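SIR4-interacting protein SIF2 (Saccharomyces cerevisiae, PDB 1R5M) acts in the SET3 corepressor complex of yeast, antagonizes telomeric silencing and may recruit SIR4 to non-telomeric sites. Local coordinates at residues M350-L362 / P379-S391. Numbering follows the deposited sequence.
Sequences MDGQVNVYDLKKL and PLPIPLYASYQSS
A classic beta bulge shifts the register by one residue: Tyr-385 and Ala-386 both face Val-356, and Val-356 O accepts from both of their amides. The bond from Tyr-385 N is 2.8 Å long and that from Ala-386 N 3.2 Å. Before the bulge, along strand 354-358, Val-354 and Tyr-388 exchange two backbone hydrogen bonds. After it, Asp-358 N donates a hydrogen bond to Pro-383 O at 2.9 Å. Strands 354-358 and 384-388 run antiparallel as the two outer strands of a WD40 beta-propeller blade, with strand 344-349 next inward. Leu-384 CD1 sits over one face of the Tyr-357 ring, offset toward its rim, 4.3 Å from the centroid, a CH-pi contact. The same methyl lies 3.5 Å from Asn-355 CG. Ile-382 CG2 packs on Tyr-357 CB at 3.6 Å. Gln-353 runs out straight from a chi1 of -178°, which lays its CG across Gln-389, 3.8 Å from Gln-389 CB. With an alanine here, the chain beyond CB is gone, and the Gln-389 side chain would probably be freer to turn. Asp-358 OD1 caps Lys-360 N and forms a salt bridge with Lys-344, whose ammonium also makes a cation-pi contact with Tyr-385.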
# COMPACT_ATOMS: atom_id res chain seq x y z
N MET A 350 -11.04 -5.35 -11.76
CA MET A 350 -12.40 -5.07 -11.35
C MET A 350 -13.32 -6.27 -11.51
O MET A 350 -14.37 -6.35 -10.86
CB MET A 350 -12.94 -3.89 -12.17
CG MET A 350 -14.33 -3.43 -11.79
SD MET A 350 -14.74 -1.89 -12.62
CE MET A 350 -16.35 -1.54 -11.88
N ASP A 351 -12.94 -7.22 -12.36
CA ASP A 351 -13.77 -8.40 -12.57
C ASP A 351 -13.50 -9.51 -11.55
O ASP A 351 -14.01 -10.62 -11.69
CB ASP A 351 -13.59 -8.95 -14.00
CG ASP A 351 -12.17 -9.42 -14.27
OD1 ASP A 351 -11.31 -9.30 -13.37
OD2 ASP A 351 -11.91 -9.91 -15.39
N GLY A 352 -12.70 -9.21 -10.53
CA GLY A 352 -12.41 -10.19 -9.50
C GLY A 352 -11.24 -11.12 -9.79
O GLY A 352 -10.97 -12.05 -9.02
N GLN A 353 -10.53 -10.87 -10.88
CA GLN A 353 -9.39 -11.72 -11.22
C GLN A 353 -8.09 -11.10 -10.74
O GLN A 353 -7.90 -9.88 -10.80
CB GLN A 353 -9.31 -11.95 -12.73
CG GLN A 353 -8.15 -12.88 -13.12
CD GLN A 353 -8.26 -13.38 -14.54
OE1 GLN A 353 -9.33 -13.79 -14.99
NE2 GLN A 353 -7.14 -13.38 -15.26
N VAL A 354 -7.20 -11.95 -10.24
CA VAL A 354 -5.89 -11.52 -9.79
C VAL A 354 -4.87 -12.07 -10.77
O VAL A 354 -4.86 -13.27 -11.06
CB VAL A 354 -5.54 -12.07 -8.39
CG1 VAL A 354 -4.10 -11.68 -8.03
CG2 VAL A 354 -6.51 -11.55 -7.35
N ASN A 355 -4.04 -11.19 -11.31
CA ASN A 355 -2.99 -11.60 -12.23
C ASN A 355 -1.66 -11.36 -11.54
O ASN A 355 -1.46 -10.32 -10.91
CB ASN A 355 -3.02 -10.79 -13.53
CG ASN A 355 -3.92 -11.40 -14.59
OD1 ASN A 355 -4.01 -10.87 -15.70
ND2 ASN A 355 -4.58 -12.50 -14.26
N VAL A 356 -0.76 -12.32 -11.65
CA VAL A 356 0.57 -12.17 -11.09
C VAL A 356 1.50 -12.12 -12.30
O VAL A 356 1.51 -13.04 -13.12
CB VAL A 356 0.97 -13.35 -10.19
CG1 VAL A 356 2.39 -13.14 -9.65
CG2 VAL A 356 -0.00 -13.47 -9.03
N TYR A 357 2.23 -11.02 -12.43
CA TYR A 357 3.16 -10.83 -13.54
C TYR A 357 4.59 -11.13 -13.11
O TYR A 357 4.99 -10.84 -11.98
CB TYR A 357 3.04 -9.39 -14.07
CG TYR A 357 1.72 -9.14 -14.75
CD1 TYR A 357 1.52 -9.55 -16.07
CD2 TYR A 357 0.65 -8.56 -14.07
CE1 TYR A 357 0.28 -9.39 -16.69
CE2 TYR A 357 -0.59 -8.39 -14.68
CZ TYR A 357 -0.77 -8.81 -15.99
OH TYR A 357 -2.00 -8.68 -16.58
N ASP A 358 5.36 -11.71 -14.03
CA ASP A 358 6.74 -12.07 -13.75
C ASP A 358 7.68 -11.03 -14.33
O ASP A 358 7.67 -10.76 -15.54
CB ASP A 358 7.02 -13.45 -14.35
CG ASP A 358 8.42 -13.95 -14.04
OD1 ASP A 358 9.03 -13.46 -13.07
OD2 ASP A 358 8.89 -14.84 -14.78
N LEU A 359 8.50 -10.45 -13.46
CA LEU A 359 9.45 -9.42 -13.87
C LEU A 359 10.88 -9.96 -13.92
O LEU A 359 11.79 -9.24 -14.31
CB LEU A 359 9.40 -8.25 -12.88
CG LEU A 359 8.02 -7.71 -12.49
CD1 LEU A 359 8.19 -6.56 -11.49
CD2 LEU A 359 7.28 -7.21 -13.73
N LYS A 360 11.06 -11.22 -13.53
CA LYS A 360 12.38 -11.83 -13.50
C LYS A 360 13.27 -11.60 -14.72
O LYS A 360 14.36 -11.04 -14.59
CB LYS A 360 12.26 -13.34 -13.25
CG LYS A 360 13.60 -14.03 -13.06
CD LYS A 360 13.43 -15.49 -12.68
CE LYS A 360 14.78 -16.16 -12.44
NZ LYS A 360 14.63 -17.58 -12.01
N LYS A 361 12.81 -12.02 -15.89
CA LYS A 361 13.61 -11.84 -17.10
C LYS A 361 13.82 -10.37 -17.43
O LYS A 361 14.89 -9.97 -17.88
CB LYS A 361 12.95 -12.57 -18.27
CG LYS A 361 12.73 -14.05 -18.00
CD LYS A 361 14.00 -14.71 -17.48
CE LYS A 361 13.74 -16.15 -17.04
NZ LYS A 361 14.95 -16.76 -16.43
N LEU A 362 12.79 -9.56 -17.20
CA LEU A 362 12.87 -8.13 -17.47
C LEU A 362 13.90 -7.47 -16.54
O LEU A 362 14.46 -6.43 -16.88
CB LEU A 362 11.50 -7.48 -17.29
CG LEU A 362 10.50 -7.78 -18.41
CD1 LEU A 362 9.08 -7.45 -17.96
CD2 LEU A 362 10.87 -6.97 -19.65
N PRO A 379 7.93 -1.71 -25.87
CA PRO A 379 6.62 -2.33 -26.11
C PRO A 379 6.60 -3.83 -25.81
O PRO A 379 5.73 -4.56 -26.28
CB PRO A 379 6.38 -2.03 -27.59
CG PRO A 379 7.01 -0.68 -27.75
CD PRO A 379 8.33 -0.86 -27.01
N LEU A 380 7.57 -4.27 -25.01
CA LEU A 380 7.65 -5.68 -24.63
C LEU A 380 6.47 -6.02 -23.74
O LEU A 380 5.95 -5.16 -23.03
CB LEU A 380 8.95 -5.95 -23.86
CG LEU A 380 10.28 -5.68 -24.58
CD1 LEU A 380 11.43 -5.90 -23.62
CD2 LEU A 380 10.40 -6.60 -25.79
N PRO A 381 6.00 -7.27 -23.78
CA PRO A 381 4.87 -7.62 -22.92
C PRO A 381 5.38 -8.06 -21.55
O PRO A 381 6.52 -8.50 -21.43
CB PRO A 381 4.22 -8.77 -23.69
CG PRO A 381 5.41 -9.49 -24.24
CD PRO A 381 6.29 -8.35 -24.75
N ILE A 382 4.56 -7.91 -20.52
CA ILE A 382 4.99 -8.36 -19.19
C ILE A 382 4.41 -9.77 -19.06
O ILE A 382 3.19 -9.94 -19.06
CB ILE A 382 4.43 -7.47 -18.06
CG1 ILE A 382 4.86 -6.02 -18.27
CG2 ILE A 382 4.95 -7.96 -16.72
CD1 ILE A 382 4.31 -5.06 -17.23
N PRO A 383 5.27 -10.78 -18.96
CA PRO A 383 4.83 -12.18 -18.84
C PRO A 383 3.81 -12.43 -17.74
O PRO A 383 4.00 -11.99 -16.60
CB PRO A 383 6.14 -12.93 -18.59
CG PRO A 383 7.16 -12.09 -19.29
CD PRO A 383 6.74 -10.70 -18.90
N LEU A 384 2.73 -13.12 -18.07
CA LEU A 384 1.71 -13.46 -17.09
C LEU A 384 2.15 -14.75 -16.43
O LEU A 384 2.25 -15.80 -17.08
CB LEU A 384 0.35 -13.65 -17.77
CG LEU A 384 -0.80 -14.06 -16.83
CD1 LEU A 384 -0.98 -13.01 -15.73
CD2 LEU A 384 -2.08 -14.21 -17.64
N TYR A 385 2.42 -14.69 -15.13
CA TYR A 385 2.89 -15.85 -14.39
C TYR A 385 1.77 -16.74 -13.89
O TYR A 385 1.85 -17.97 -13.99
CB TYR A 385 3.73 -15.37 -13.20
CG TYR A 385 4.37 -16.47 -12.38
CD1 TYR A 385 5.40 -17.25 -12.91
CD2 TYR A 385 3.95 -16.72 -11.07
CE1 TYR A 385 6.00 -18.25 -12.15
CE2 TYR A 385 4.55 -17.72 -10.31
CZ TYR A 385 5.57 -18.47 -10.85
OH TYR A 385 6.17 -19.46 -10.10
N ALA A 386 0.73 -16.13 -13.34
CA ALA A 386 -0.39 -16.88 -12.79
C ALA A 386 -1.64 -16.03 -12.66
O ALA A 386 -1.57 -14.80 -12.68
CB ALA A 386 0.01 -17.44 -11.43
N SER A 387 -2.78 -16.69 -12.51
CA SER A 387 -4.06 -16.00 -12.35
C SER A 387 -4.93 -16.72 -11.32
O SER A 387 -4.84 -17.94 -11.15
CB SER A 387 -4.81 -15.94 -13.68
OG SER A 387 -4.10 -15.22 -14.66
N TYR A 388 -5.77 -15.95 -10.64
CA TYR A 388 -6.71 -16.47 -9.64
C TYR A 388 -8.07 -15.88 -9.99
O TYR A 388 -8.22 -14.67 -10.13
CB TYR A 388 -6.30 -16.02 -8.23
CG TYR A 388 -7.19 -16.57 -7.14
CD1 TYR A 388 -7.27 -17.94 -6.90
CD2 TYR A 388 -7.95 -15.71 -6.33
CE1 TYR A 388 -8.08 -18.45 -5.87
CE2 TYR A 388 -8.76 -16.21 -5.31
CZ TYR A 388 -8.81 -17.58 -5.08
OH TYR A 388 -9.60 -18.07 -4.07
N GLN A 389 -9.07 -16.75 -10.15
CA GLN A 389 -10.41 -16.32 -10.50
C GLN A 389 -11.34 -17.54 -10.46
O GLN A 389 -10.88 -18.67 -10.42
CB GLN A 389 -10.40 -15.73 -11.92
CG GLN A 389 -11.76 -15.40 -12.53
CD GLN A 389 -12.45 -14.22 -11.88
OE1 GLN A 389 -12.65 -13.18 -12.50
NE2 GLN A 389 -12.82 -14.39 -10.62
N SER A 390 -12.64 -17.29 -10.45
CA SER A 390 -13.62 -18.36 -10.46
C SER A 390 -14.93 -17.77 -10.94
O SER A 390 -15.17 -16.56 -10.80
CB SER A 390 -13.80 -18.99 -9.08
OG SER A 390 -14.79 -18.31 -8.33
N SER A 391 -15.78 -18.61 -11.52
CA SER A 391 -17.06 -18.15 -12.03
C SER A 391 -18.17 -18.33 -11.00
O SER A 391 -19.34 -18.17 -11.32
CB SER A 391 -17.42 -18.91 -13.31
OG SER A 391 -17.49 -20.30 -13.08